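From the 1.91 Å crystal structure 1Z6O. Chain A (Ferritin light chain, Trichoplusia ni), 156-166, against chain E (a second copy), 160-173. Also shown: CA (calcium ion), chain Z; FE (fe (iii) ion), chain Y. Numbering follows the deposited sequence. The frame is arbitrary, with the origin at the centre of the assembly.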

# COMPACT_ATOMS: atom_id res chain seq x y z
N ASP A 156 -22.99 35.53 -38.87
CA ASP A 156 -21.82 35.04 -38.14
C ASP A 156 -22.22 34.13 -36.99
O ASP A 156 -22.41 34.57 -35.85
N PRO A 157 -22.37 32.84 -37.29
CA PRO A 157 -22.76 31.88 -36.25
C PRO A 157 -21.65 31.59 -35.25
O PRO A 157 -21.91 30.97 -34.22
N GLU A 158 -20.42 32.02 -35.55
CA GLU A 158 -19.33 31.79 -34.60
C GLU A 158 -19.58 32.72 -33.41
O GLU A 158 -19.48 32.30 -32.25
N ILE A 159 -19.91 33.98 -33.69
CA ILE A 159 -20.22 34.92 -32.61
C ILE A 159 -21.49 34.46 -31.89
O ILE A 159 -21.58 34.52 -30.66
N ALA A 160 -22.48 33.99 -32.65
CA ALA A 160 -23.72 33.52 -32.03
C ALA A 160 -23.48 32.36 -31.05
O ALA A 160 -23.97 32.38 -29.92
N GLN A 161 -22.71 31.36 -31.47
CA GLN A 161 -22.44 30.20 -30.61
C GLN A 161 -21.58 30.62 -29.41
O GLN A 161 -21.76 30.10 -28.31
N TYR A 162 -20.64 31.54 -29.63
CA TYR A 162 -19.80 32.03 -28.53
C TYR A 162 -20.70 32.68 -27.46
O TYR A 162 -20.57 32.40 -26.26
N LEU A 163 -21.63 33.53 -27.89
CA LEU A 163 -22.54 34.17 -26.94
C LEU A 163 -23.44 33.14 -26.25
O LEU A 163 -23.66 33.20 -25.04
N GLU A 164 -23.95 32.19 -27.03
CA GLU A 164 -24.83 31.16 -26.48
C GLU A 164 -24.14 30.36 -25.39
O GLU A 164 -24.70 30.15 -24.31
N GLU A 165 -22.92 29.92 -25.67
CA GLU A 165 -22.16 29.09 -24.74
C GLU A 165 -21.54 29.81 -23.54
O GLU A 165 -21.60 29.32 -22.41
N GLU A 166 -20.95 30.97 -23.77
CA GLU A 166 -20.25 31.67 -22.71
C GLU A 166 -21.02 32.71 -21.93
O GLU A 166 -20.58 33.13 -20.86
N ALA E 160 -27.75 23.22 -37.83
CA ALA E 160 -27.10 24.43 -37.32
C ALA E 160 -26.26 24.17 -36.06
O ALA E 160 -25.11 24.59 -35.97
N GLN E 161 -26.84 23.46 -35.09
CA GLN E 161 -26.13 23.17 -33.84
C GLN E 161 -24.96 22.22 -34.10
O GLN E 161 -23.90 22.35 -33.48
N TYR E 162 -25.14 21.27 -35.01
CA TYR E 162 -24.05 20.34 -35.37
C TYR E 162 -22.86 21.15 -35.92
O TYR E 162 -21.71 20.95 -35.51
N LEU E 163 -23.13 22.08 -36.84
CA LEU E 163 -22.06 22.90 -37.40
C LEU E 163 -21.43 23.79 -36.32
O LEU E 163 -20.21 23.93 -36.26
N GLU E 164 -22.26 24.38 -35.47
CA GLU E 164 -21.76 25.25 -34.41
C GLU E 164 -20.81 24.52 -33.48
O GLU E 164 -19.73 25.01 -33.17
N GLU E 165 -21.22 23.34 -33.04
CA GLU E 165 -20.44 22.54 -32.10
C GLU E 165 -19.21 21.83 -32.67
O GLU E 165 -18.15 21.83 -32.06
N GLU E 166 -19.37 21.22 -33.83
CA GLU E 166 -18.28 20.43 -34.40
C GLU E 166 -17.35 21.11 -35.37
O GLU E 166 -16.28 20.59 -35.65
N PHE E 167 -17.74 22.27 -35.89
CA PHE E 167 -16.89 22.94 -36.87
C PHE E 167 -16.57 24.39 -36.56
O PHE E 167 -15.41 24.79 -36.46
N ILE E 168 -17.63 25.18 -36.42
CA ILE E 168 -17.52 26.61 -36.23
C ILE E 168 -16.66 27.11 -35.06
O ILE E 168 -15.83 28.00 -35.25
N GLU E 169 -16.82 26.53 -33.88
CA GLU E 169 -16.02 26.98 -32.74
C GLU E 169 -14.54 26.81 -32.99
O GLU E 169 -13.75 27.73 -32.79
N ASP E 170 -14.15 25.62 -33.45
CA ASP E 170 -12.74 25.36 -33.68
C ASP E 170 -12.11 26.06 -34.88
O ASP E 170 -10.91 26.30 -34.88
N HIS E 171 -12.91 26.39 -35.89
CA HIS E 171 -12.36 27.10 -37.05
C HIS E 171 -11.72 28.42 -36.63
O HIS E 171 -10.66 28.78 -37.14
N ALA E 172 -12.36 29.15 -35.72
CA ALA E 172 -11.82 30.45 -35.31
C ALA E 172 -10.43 30.30 -34.70
O ALA E 172 -9.54 31.11 -34.96
N GLU E 173 -10.23 29.27 -33.89
CA GLU E 173 -8.93 29.04 -33.26
C GLU E 173 -7.86 28.69 -34.30
O GLU E 173 -6.74 29.21 -34.25

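Two metal ions and one forked amide hold these helices together where they cross at 105°, their axes 9.2 Å apart at closest approach. The calcium ion draws the same two residues from each copy: Gln161(A) OE1 at 2.5 Å, Glu164(A) OE1 at 2.2 Å, Gln161(E) OE1 at 2.6 Å and Glu164(E) OE1 at 2.5 Å, with two further ligand atoms from elsewhere in the structure. Sharing the cation lets oxygens crowd without hydrogen bonding; Gln161(A) OE1 lies 3.2 Å from Glu164(E) OE1. The iron is bound by Glu165(A) OE2 at 2.2 Å and Glu165(E) OE2 at 2.4 Å, plus one outside atom, and these two carboxylate oxygens stand only 2.9 Å apart. Both Glu165 side chains are m at chi1 and chi2, whereas both Glu164 side chains extend as m, t.

Gln161(A), chi1 t and chi2 p, points toward chain E and fits as a knob among Gln161(E), Glu164(E), Glu165(E) and Glu169(E). With OE1 committed to calcium, its amide nitrogen serves two acceptors: NE2 donates to Glu165(E) OE2 and to Glu169(E) OE2, each at 2.9 Å. Glu169(E), m then t, starts sideways, but its end reaches inward to take this bond.

Farther along, one water bridges the chains, donating to Glu158(A) OE1 at 2.6 Å and to the backbone Glu169(E) O at 2.9 Å. The apolar packing centres on Ile168(E), chi1 m and chi2 t, which points toward chain A: its CD1 meets Pro157(A) CG at 3.7 Å, and its CG2 presses to 3.3 Å from Glu158(A) CA. Glu158(A), t then m, has its CA-to-CB bond sideways to chain E, and its OE1 lies 3.9 Å from Ala172(E) CB. Behind this contact, Asp156(A) caps its own helix, OD1 accepting from Ile159(A) N at 3.0 Å and weakly from Glu158(A) N at 3.2 Å.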

# COMPACT_ATOMS: atom_id res chain seq x y z
CB ASP A 156 -20.98 36.21 -37.62
CG ASP A 156 -19.55 35.79 -37.33
OD1 ASP A 156 -19.37 34.85 -36.53
OD2 ASP A 156 -18.62 36.37 -37.93
CB PRO A 157 -23.21 30.65 -37.05
CG PRO A 157 -22.36 30.73 -38.29
CD PRO A 157 -22.32 32.21 -38.62
CB GLU A 158 -17.97 32.09 -35.24
CG GLU A 158 -16.77 31.58 -34.42
CD GLU A 158 -16.42 32.43 -33.19
OE1 GLU A 158 -15.99 31.85 -32.17
OE2 GLU A 158 -16.56 33.68 -33.24
CB ILE A 159 -20.47 36.36 -33.15
CG1 ILE A 159 -19.17 36.94 -33.73
CG2 ILE A 159 -21.02 37.25 -32.03
CD1 ILE A 159 -18.00 36.99 -32.72
CB ALA A 160 -24.73 33.09 -33.11
CB GLN A 161 -21.73 29.09 -31.42
CG GLN A 161 -21.14 27.96 -30.56
CD GLN A 161 -22.16 26.93 -30.03
OE1 GLN A 161 -23.38 27.16 -29.98
NE2 GLN A 161 -21.64 25.78 -29.62
CB TYR A 162 -18.79 33.06 -29.06
CG TYR A 162 -18.05 33.83 -27.99
CD1 TYR A 162 -17.25 33.18 -27.05
CD2 TYR A 162 -18.11 35.22 -27.94
CE1 TYR A 162 -16.52 33.90 -26.08
CE2 TYR A 162 -17.39 35.95 -26.99
CZ TYR A 162 -16.60 35.29 -26.07
OH TYR A 162 -15.90 36.02 -25.14
CB LEU A 163 -23.42 35.22 -27.64
CG LEU A 163 -22.66 36.46 -28.16
CD1 LEU A 163 -23.59 37.29 -29.05
CD2 LEU A 163 -22.16 37.29 -26.96
CB GLU A 164 -25.29 30.19 -27.59
CG GLU A 164 -26.32 30.84 -28.54
CD GLU A 164 -26.59 30.02 -29.80
OE1 GLU A 164 -26.13 28.86 -29.91
OE2 GLU A 164 -27.28 30.54 -30.70
CB GLU A 165 -21.02 28.41 -25.50
CG GLU A 165 -21.45 27.40 -26.54
CD GLU A 165 -21.84 26.07 -25.92
OE1 GLU A 165 -21.31 25.77 -24.83
OE2 GLU A 165 -22.65 25.33 -26.52
CB GLU A 166 -18.99 32.33 -23.29
CG GLU A 166 -18.06 31.34 -23.96
CD GLU A 166 -17.61 30.25 -23.01
OE1 GLU A 166 -17.12 30.58 -21.90
OE2 GLU A 166 -17.74 29.06 -23.36
CB ALA E 160 -28.15 25.52 -37.04
CB GLN E 161 -27.10 22.56 -32.81
CG GLN E 161 -26.40 21.95 -31.57
CD GLN E 161 -25.92 22.96 -30.52
OE1 GLN E 161 -25.76 24.17 -30.78
NE2 GLN E 161 -25.67 22.46 -29.32
CB TYR E 162 -24.54 19.34 -36.42
CG TYR E 162 -23.45 18.50 -37.06
CD1 TYR E 162 -22.64 17.66 -36.28
CD2 TYR E 162 -23.25 18.51 -38.43
CE1 TYR E 162 -21.65 16.85 -36.88
CE2 TYR E 162 -22.28 17.70 -39.04
CZ TYR E 162 -21.49 16.88 -38.25
OH TYR E 162 -20.53 16.10 -38.87
CB LEU E 163 -22.58 23.78 -38.54
CG LEU E 163 -23.02 23.02 -39.80
CD1 LEU E 163 -23.76 23.98 -40.75
CD2 LEU E 163 -21.77 22.42 -40.48
CB GLU E 164 -22.94 25.82 -33.58
CG GLU E 164 -23.74 26.88 -34.35
CD GLU E 164 -25.06 27.27 -33.68
OE1 GLU E 164 -25.32 26.85 -32.53
OE2 GLU E 164 -25.85 28.00 -34.31
CB GLU E 165 -21.34 21.48 -31.47
CG GLU E 165 -22.46 22.01 -30.59
CD GLU E 165 -21.95 22.40 -29.22
OE1 GLU E 165 -20.94 21.82 -28.79
OE2 GLU E 165 -22.57 23.27 -28.56
CB GLU E 166 -18.88 19.19 -35.08
CG GLU E 166 -19.71 18.33 -34.15
CD GLU E 166 -18.91 17.86 -32.94
OE1 GLU E 166 -17.81 17.29 -33.14
OE2 GLU E 166 -19.38 18.05 -31.80
CB PHE E 167 -17.54 22.88 -38.26
CG PHE E 167 -17.69 21.49 -38.80
CD1 PHE E 167 -18.78 20.69 -38.43
CD2 PHE E 167 -16.69 20.93 -39.59
CE1 PHE E 167 -18.87 19.35 -38.84
CE2 PHE E 167 -16.77 19.60 -40.01
CZ PHE E 167 -17.86 18.81 -39.64
CB ILE E 168 -18.95 27.20 -36.20
CG1 ILE E 168 -19.55 27.07 -37.62
CG2 ILE E 168 -18.95 28.66 -35.73
CD1 ILE E 168 -21.05 27.36 -37.71
CB GLU E 169 -16.37 26.21 -31.47
CG GLU E 169 -17.83 26.19 -31.09
CD GLU E 169 -18.07 25.45 -29.78
OE1 GLU E 169 -17.50 24.36 -29.59
OE2 GLU E 169 -18.85 25.97 -28.94
CB ASP E 170 -12.50 23.85 -33.79
CG ASP E 170 -12.84 23.13 -32.50
OD1 ASP E 170 -12.52 23.67 -31.41
OD2 ASP E 170 -13.40 22.01 -32.56
CB HIS E 171 -13.46 27.40 -38.08
CG HIS E 171 -13.87 26.21 -38.90
ND1 HIS E 171 -15.09 26.12 -39.52
CD2 HIS E 171 -13.21 25.06 -39.20
CE1 HIS E 171 -15.17 24.97 -40.18
NE2 HIS E 171 -14.04 24.31 -40.00
CB ALA E 172 -12.77 31.13 -34.31
CB GLU E 173 -9.02 27.87 -32.26
CG GLU E 173 -9.92 28.12 -31.06
CD GLU E 173 -9.39 29.22 -30.16
OE1 GLU E 173 -8.16 29.33 -30.01
OE2 GLU E 173 -10.22 29.96 -29.58
CA CA Z . -25.85 26.64 -30.11
FE FE Y . -22.50 23.17 -26.17
O HOH W 1 -14.37 30.08 -31.24